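Local coordinates for plasmodesmata-located protein 5 (Arabidopsis thaliana, PDB 6GRE) that negatively regulates plasmodesmal permeability through callose deposition during salicylic acid-triggered immune responses and so modulates cell-to-cell trafficking in plants, at residues N109-I121 with D171-D183. Numbering follows the deposited sequence. Where two conformers were deposited one is given.
Sequences NKSFLGVQDKTLI and DLSTSQCQDCLSD. With NAG (2-acetamido-2-deoxy-beta-D-glucopyranose), chain C; NAG (2-acetamido-2-deoxy-beta-D-glucopyranose), chain F; EDO (1,2-ethanediol), chain I.
The amides of Gln176 and Gln116 work through their edges, not their faces: Gly114 O at Gln176 NE2 and Gln176 O at Gln116 NE2 each lie within 8° of the donor's amide plane. The Gln176 bond is nearly straight (171°, 2.9 Å), although NE2 sits above the plane of the Gly114 carbonyl. NE2 also reaches an ethanediol, probably from the crystallisation liquor. OE1 accepts Ser173 N at 2.9 Å and Gln176 N returns a bond to Ser173 OG (3.0 Å), the capping box that starts helix 174-192; acceptor at NE2 and donor at OE1 together fix the amide's orientation. Gln116, bent at chi2 (57°), doubles back to Gln176 O (2.9 Å), a carbonyl already used by Cys180 N; its OE1 takes Asp117 N. Asp171 receives Gly114 N on the anti lone pair of OD2 (2.7 Å), which Lys204 shares, and OD1 binds Ser169. Lys118 NZ forms a salt bridge with Asp179 (OD1 3.1 Å), its individual hydrogen bonds weak; a longer one to Asp183 holds for one of two conformers. In this tandem DUF26 ectodomain the loop joining strands 103-108 and 120-125 of the two sheets thus exchanges bonds both ways: the helix end grips Gly114 N and O, and Gln116 answers at Gln176 O.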
# COMPACT_ATOMS: atom_id res chain seq x y z
N ASN A 109 -9.15 12.77 -7.03
CA ASN A 109 -10.33 13.62 -7.30
C ASN A 109 -11.41 12.83 -8.06
O ASN A 109 -12.34 13.39 -8.60
CB ASN A 109 -9.91 14.90 -8.04
CG ASN A 109 -9.56 14.67 -9.49
OD1 ASN A 109 -9.07 13.61 -9.88
ND2 ASN A 109 -9.84 15.67 -10.32
N LYS A 110 -11.28 11.50 -8.08
CA LYS A 110 -12.31 10.59 -8.52
C LYS A 110 -12.16 9.31 -7.69
O LYS A 110 -11.09 9.06 -7.14
CB LYS A 110 -12.15 10.30 -10.01
CG LYS A 110 -10.87 9.58 -10.38
CD LYS A 110 -10.67 9.35 -11.87
CE LYS A 110 -9.29 8.84 -12.19
NZ LYS A 110 -8.22 9.75 -11.70
N SER A 111 -13.23 8.55 -7.58
CA SER A 111 -13.17 7.30 -6.84
C SER A 111 -12.26 6.31 -7.57
O SER A 111 -12.28 6.20 -8.79
CB SER A 111 -14.53 6.73 -6.64
OG SER A 111 -14.47 5.55 -5.84
N PHE A 112 -11.44 5.60 -6.79
CA PHE A 112 -10.64 4.48 -7.30
C PHE A 112 -11.06 3.19 -6.58
O PHE A 112 -10.41 2.16 -6.77
CB PHE A 112 -9.13 4.73 -7.12
CG PHE A 112 -8.74 5.17 -5.73
CD1 PHE A 112 -8.55 4.26 -4.70
CD2 PHE A 112 -8.56 6.52 -5.44
CE1 PHE A 112 -8.21 4.67 -3.42
CE2 PHE A 112 -8.22 6.93 -4.17
CZ PHE A 112 -8.03 6.01 -3.15
N LEU A 113 -12.14 3.20 -5.79
CA LEU A 113 -12.55 2.01 -5.01
C LEU A 113 -12.98 0.89 -5.94
O LEU A 113 -13.82 1.07 -6.85
CB LEU A 113 -13.68 2.31 -4.03
CG LEU A 113 -13.41 3.34 -2.96
CD1 LEU A 113 -14.63 3.47 -2.06
CD2 LEU A 113 -12.17 3.01 -2.12
N GLY A 114 -12.38 -0.29 -5.73
CA GLY A 114 -12.71 -1.46 -6.51
C GLY A 114 -12.22 -1.43 -7.94
O GLY A 114 -12.59 -2.28 -8.75
N VAL A 115 -11.35 -0.46 -8.28
CA VAL A 115 -10.74 -0.41 -9.59
C VAL A 115 -9.42 -1.19 -9.53
O VAL A 115 -8.48 -0.79 -8.83
CB VAL A 115 -10.52 1.03 -10.07
CG1 VAL A 115 -9.89 1.08 -11.44
CG2 VAL A 115 -11.85 1.80 -10.05
N GLN A 116 -9.35 -2.27 -10.27
CA GLN A 116 -8.13 -3.08 -10.34
C GLN A 116 -7.01 -2.24 -10.96
O GLN A 116 -7.24 -1.44 -11.89
CB GLN A 116 -8.35 -4.34 -11.19
CG GLN A 116 -7.15 -5.26 -11.31
CD GLN A 116 -6.62 -5.73 -9.98
OE1 GLN A 116 -5.90 -5.02 -9.27
NE2 GLN A 116 -6.94 -6.97 -9.65
N ASP A 117 -5.77 -2.43 -10.48
CA ASP A 117 -4.63 -1.80 -11.12
C ASP A 117 -3.39 -2.57 -10.69
O ASP A 117 -2.98 -2.49 -9.53
CB ASP A 117 -4.53 -0.33 -10.75
CG ASP A 117 -3.50 0.42 -11.53
OD1 ASP A 117 -2.67 -0.22 -12.21
OD2 ASP A 117 -3.54 1.66 -11.44
N LYS A 118 -2.89 -3.36 -11.62
CA LYS A 118 -1.77 -4.26 -11.41
C LYS A 118 -0.47 -3.64 -11.93
O LYS A 118 0.53 -4.34 -12.04
CB LYS A 118 -2.07 -5.60 -12.08
CG LYS A 118 -3.26 -6.32 -11.47
CD LYS A 118 -3.46 -7.71 -11.97
CE LYS A 118 -3.80 -7.76 -13.44
NZ LYS A 118 -3.84 -9.16 -13.92
N THR A 119 -0.50 -2.36 -12.33
CA THR A 119 0.69 -1.74 -12.91
C THR A 119 1.81 -1.69 -11.86
O THR A 119 1.59 -1.42 -10.68
CB THR A 119 0.43 -0.35 -13.49
OG1 THR A 119 -0.01 0.55 -12.50
CG2 THR A 119 -0.59 -0.36 -14.60
N LEU A 120 3.05 -1.89 -12.35
CA LEU A 120 4.20 -1.82 -11.49
C LEU A 120 4.51 -0.39 -11.07
O LEU A 120 4.49 0.54 -11.90
CB LEU A 120 5.40 -2.38 -12.24
CG LEU A 120 6.69 -2.30 -11.43
CD1 LEU A 120 6.66 -3.33 -10.31
CD2 LEU A 120 7.90 -2.50 -12.32
N ILE A 121 4.75 -0.20 -9.77
CA ILE A 121 5.34 1.00 -9.26
C ILE A 121 6.82 0.77 -9.00
O ILE A 121 7.66 1.46 -9.56
CB ILE A 121 4.60 1.53 -8.03
CG1 ILE A 121 3.14 1.84 -8.40
CG2 ILE A 121 5.33 2.73 -7.45
CD1 ILE A 121 2.28 2.25 -7.25
N ASP A 171 -9.84 -2.02 -0.85
CA ASP A 171 -11.00 -1.81 -1.70
C ASP A 171 -11.17 -2.91 -2.74
O ASP A 171 -12.22 -2.96 -3.40
CB ASP A 171 -10.92 -0.47 -2.42
CG ASP A 171 -9.72 -0.40 -3.33
OD1 ASP A 171 -8.57 -0.49 -2.77
OD2 ASP A 171 -9.90 -0.36 -4.56
N LEU A 172 -10.16 -3.77 -2.93
CA LEU A 172 -10.23 -4.82 -3.93
C LEU A 172 -11.13 -5.94 -3.43
O LEU A 172 -11.11 -6.26 -2.25
CB LEU A 172 -8.85 -5.42 -4.24
CG LEU A 172 -7.83 -4.50 -4.91
CD1 LEU A 172 -6.65 -5.32 -5.40
CD2 LEU A 172 -8.46 -3.73 -6.04
N SER A 173 -11.83 -6.57 -4.38
CA SER A 173 -12.59 -7.78 -4.08
C SER A 173 -11.63 -8.94 -3.81
O SER A 173 -10.44 -8.87 -4.10
CB SER A 173 -13.51 -8.14 -5.19
OG SER A 173 -12.77 -8.59 -6.31
N THR A 174 -12.18 -10.04 -3.32
CA THR A 174 -11.38 -11.24 -3.13
C THR A 174 -10.65 -11.64 -4.41
O THR A 174 -9.43 -11.93 -4.41
CB THR A 174 -12.22 -12.42 -2.62
OG1 THR A 174 -12.84 -11.94 -1.44
CG2 THR A 174 -11.39 -13.64 -2.31
N SER A 175 -11.38 -11.70 -5.53
CA SER A 175 -10.87 -12.08 -6.80
C SER A 175 -9.79 -11.09 -7.27
O SER A 175 -8.75 -11.46 -7.79
CB SER A 175 -11.99 -12.20 -7.80
OG SER A 175 -11.47 -12.43 -9.09
N GLN A 176 -10.14 -9.81 -7.15
CA GLN A 176 -9.19 -8.77 -7.64
C GLN A 176 -7.88 -8.85 -6.84
O GLN A 176 -6.79 -8.74 -7.39
CB GLN A 176 -9.79 -7.39 -7.44
CG GLN A 176 -10.88 -7.08 -8.46
CD GLN A 176 -11.54 -5.76 -8.16
OE1 GLN A 176 -11.77 -5.41 -7.00
NE2 GLN A 176 -11.77 -4.97 -9.22
N CYS A 177 -8.03 -9.07 -5.54
CA CYS A 177 -6.88 -9.19 -4.66
C CYS A 177 -5.99 -10.36 -5.08
O CYS A 177 -4.78 -10.21 -5.25
CB CYS A 177 -7.33 -9.35 -3.22
SG CYS A 177 -5.95 -9.62 -2.07
N GLN A 178 -6.60 -11.54 -5.28
CA GLN A 178 -5.82 -12.68 -5.69
C GLN A 178 -5.13 -12.45 -7.04
O GLN A 178 -4.00 -12.89 -7.26
CB GLN A 178 -6.67 -13.95 -5.69
CG GLN A 178 -5.87 -15.16 -6.11
CD GLN A 178 -4.77 -15.51 -5.13
OE1 GLN A 178 -4.87 -15.19 -3.96
NE2 GLN A 178 -3.80 -16.29 -5.58
N ASP A 179 -5.82 -11.78 -7.99
CA ASP A 179 -5.27 -11.50 -9.29
C ASP A 179 -4.05 -10.58 -9.13
O ASP A 179 -3.01 -10.84 -9.73
CB ASP A 179 -6.34 -10.89 -10.19
CG ASP A 179 -5.91 -10.68 -11.63
OD1 ASP A 179 -5.02 -11.41 -12.09
OD2 ASP A 179 -6.50 -9.80 -12.28
N CYS A 180 -4.22 -9.50 -8.35
CA CYS A 180 -3.11 -8.56 -8.14
C CYS A 180 -1.92 -9.31 -7.51
O CYS A 180 -0.78 -9.19 -7.95
CB CYS A 180 -3.60 -7.39 -7.31
SG CYS A 180 -2.43 -6.01 -7.32
N LEU A 181 -2.19 -10.03 -6.42
CA LEU A 181 -1.11 -10.74 -5.70
C LEU A 181 -0.45 -11.83 -6.54
O LEU A 181 0.76 -12.03 -6.44
CB LEU A 181 -1.63 -11.32 -4.39
CG LEU A 181 -1.89 -10.29 -3.32
CD1 LEU A 181 -2.38 -10.95 -2.05
CD2 LEU A 181 -0.65 -9.44 -3.06
N SER A 182 -1.23 -12.53 -7.38
CA SER A 182 -0.65 -13.53 -8.26
C SER A 182 0.45 -12.88 -9.12
O SER A 182 1.56 -13.40 -9.24
CB SER A 182 -1.70 -14.22 -9.12
OG SER A 182 -1.11 -15.20 -9.95
N ASP A 183 0.15 -11.71 -9.68
CA ASP A 183 1.13 -10.98 -10.47
C ASP A 183 2.33 -10.60 -9.58
O ASP A 183 3.49 -10.95 -9.91
CB ASP A 183 0.57 -9.70 -11.08
CG ASP A 183 -0.23 -9.87 -12.37
OD1 ASP A 183 -0.57 -11.02 -12.72
OD2 ASP A 183 -0.49 -8.84 -13.01
C1 NAG C . -9.58 15.64 -11.73
C2 NAG C . -10.84 15.89 -12.56
C3 NAG C . -10.52 15.88 -14.04
C4 NAG C . -9.42 16.87 -14.32
C5 NAG C . -8.22 16.69 -13.38
C6 NAG C . -7.25 17.86 -13.48
C7 NAG C . -12.91 15.13 -11.54
C8 NAG C . -13.90 14.01 -11.40
N2 NAG C . -11.87 14.91 -12.33
O3 NAG C . -11.71 16.23 -14.75
O4 NAG C . -9.00 16.74 -15.69
O5 NAG C . -8.62 16.64 -12.01
O6 NAG C . -7.92 19.08 -13.12
O7 NAG C . -13.07 16.20 -10.96
C1 NAG F . -16.42 2.47 1.69
C2 NAG F . -16.68 0.97 1.54
C3 NAG F . -18.17 0.64 1.70
C4 NAG F . -18.85 1.45 2.82
C5 NAG F . -18.48 2.94 2.76
C6 NAG F . -19.12 3.79 3.86
C7 NAG F . -14.95 0.05 -0.01
C8 NAG F . -14.76 -0.49 -1.40
N2 NAG F . -16.21 0.48 0.25
O3 NAG F . -18.28 -0.75 1.99
O4 NAG F . -20.27 1.29 2.73
O5 NAG F . -17.05 3.03 2.84
O6 NAG F . -18.31 3.74 5.04
O7 NAG F . -14.01 0.09 0.81
C1 EDO I . -11.13 -6.70 -12.12
O1 EDO I . -11.88 -5.53 -12.02
C2 EDO I . -10.72 -6.89 -13.56
O2 EDO I . -9.30 -7.06 -13.59
O HOH W 1 -8.77 -8.60 -11.44
O HOH W 2 1.64 -6.13 -13.56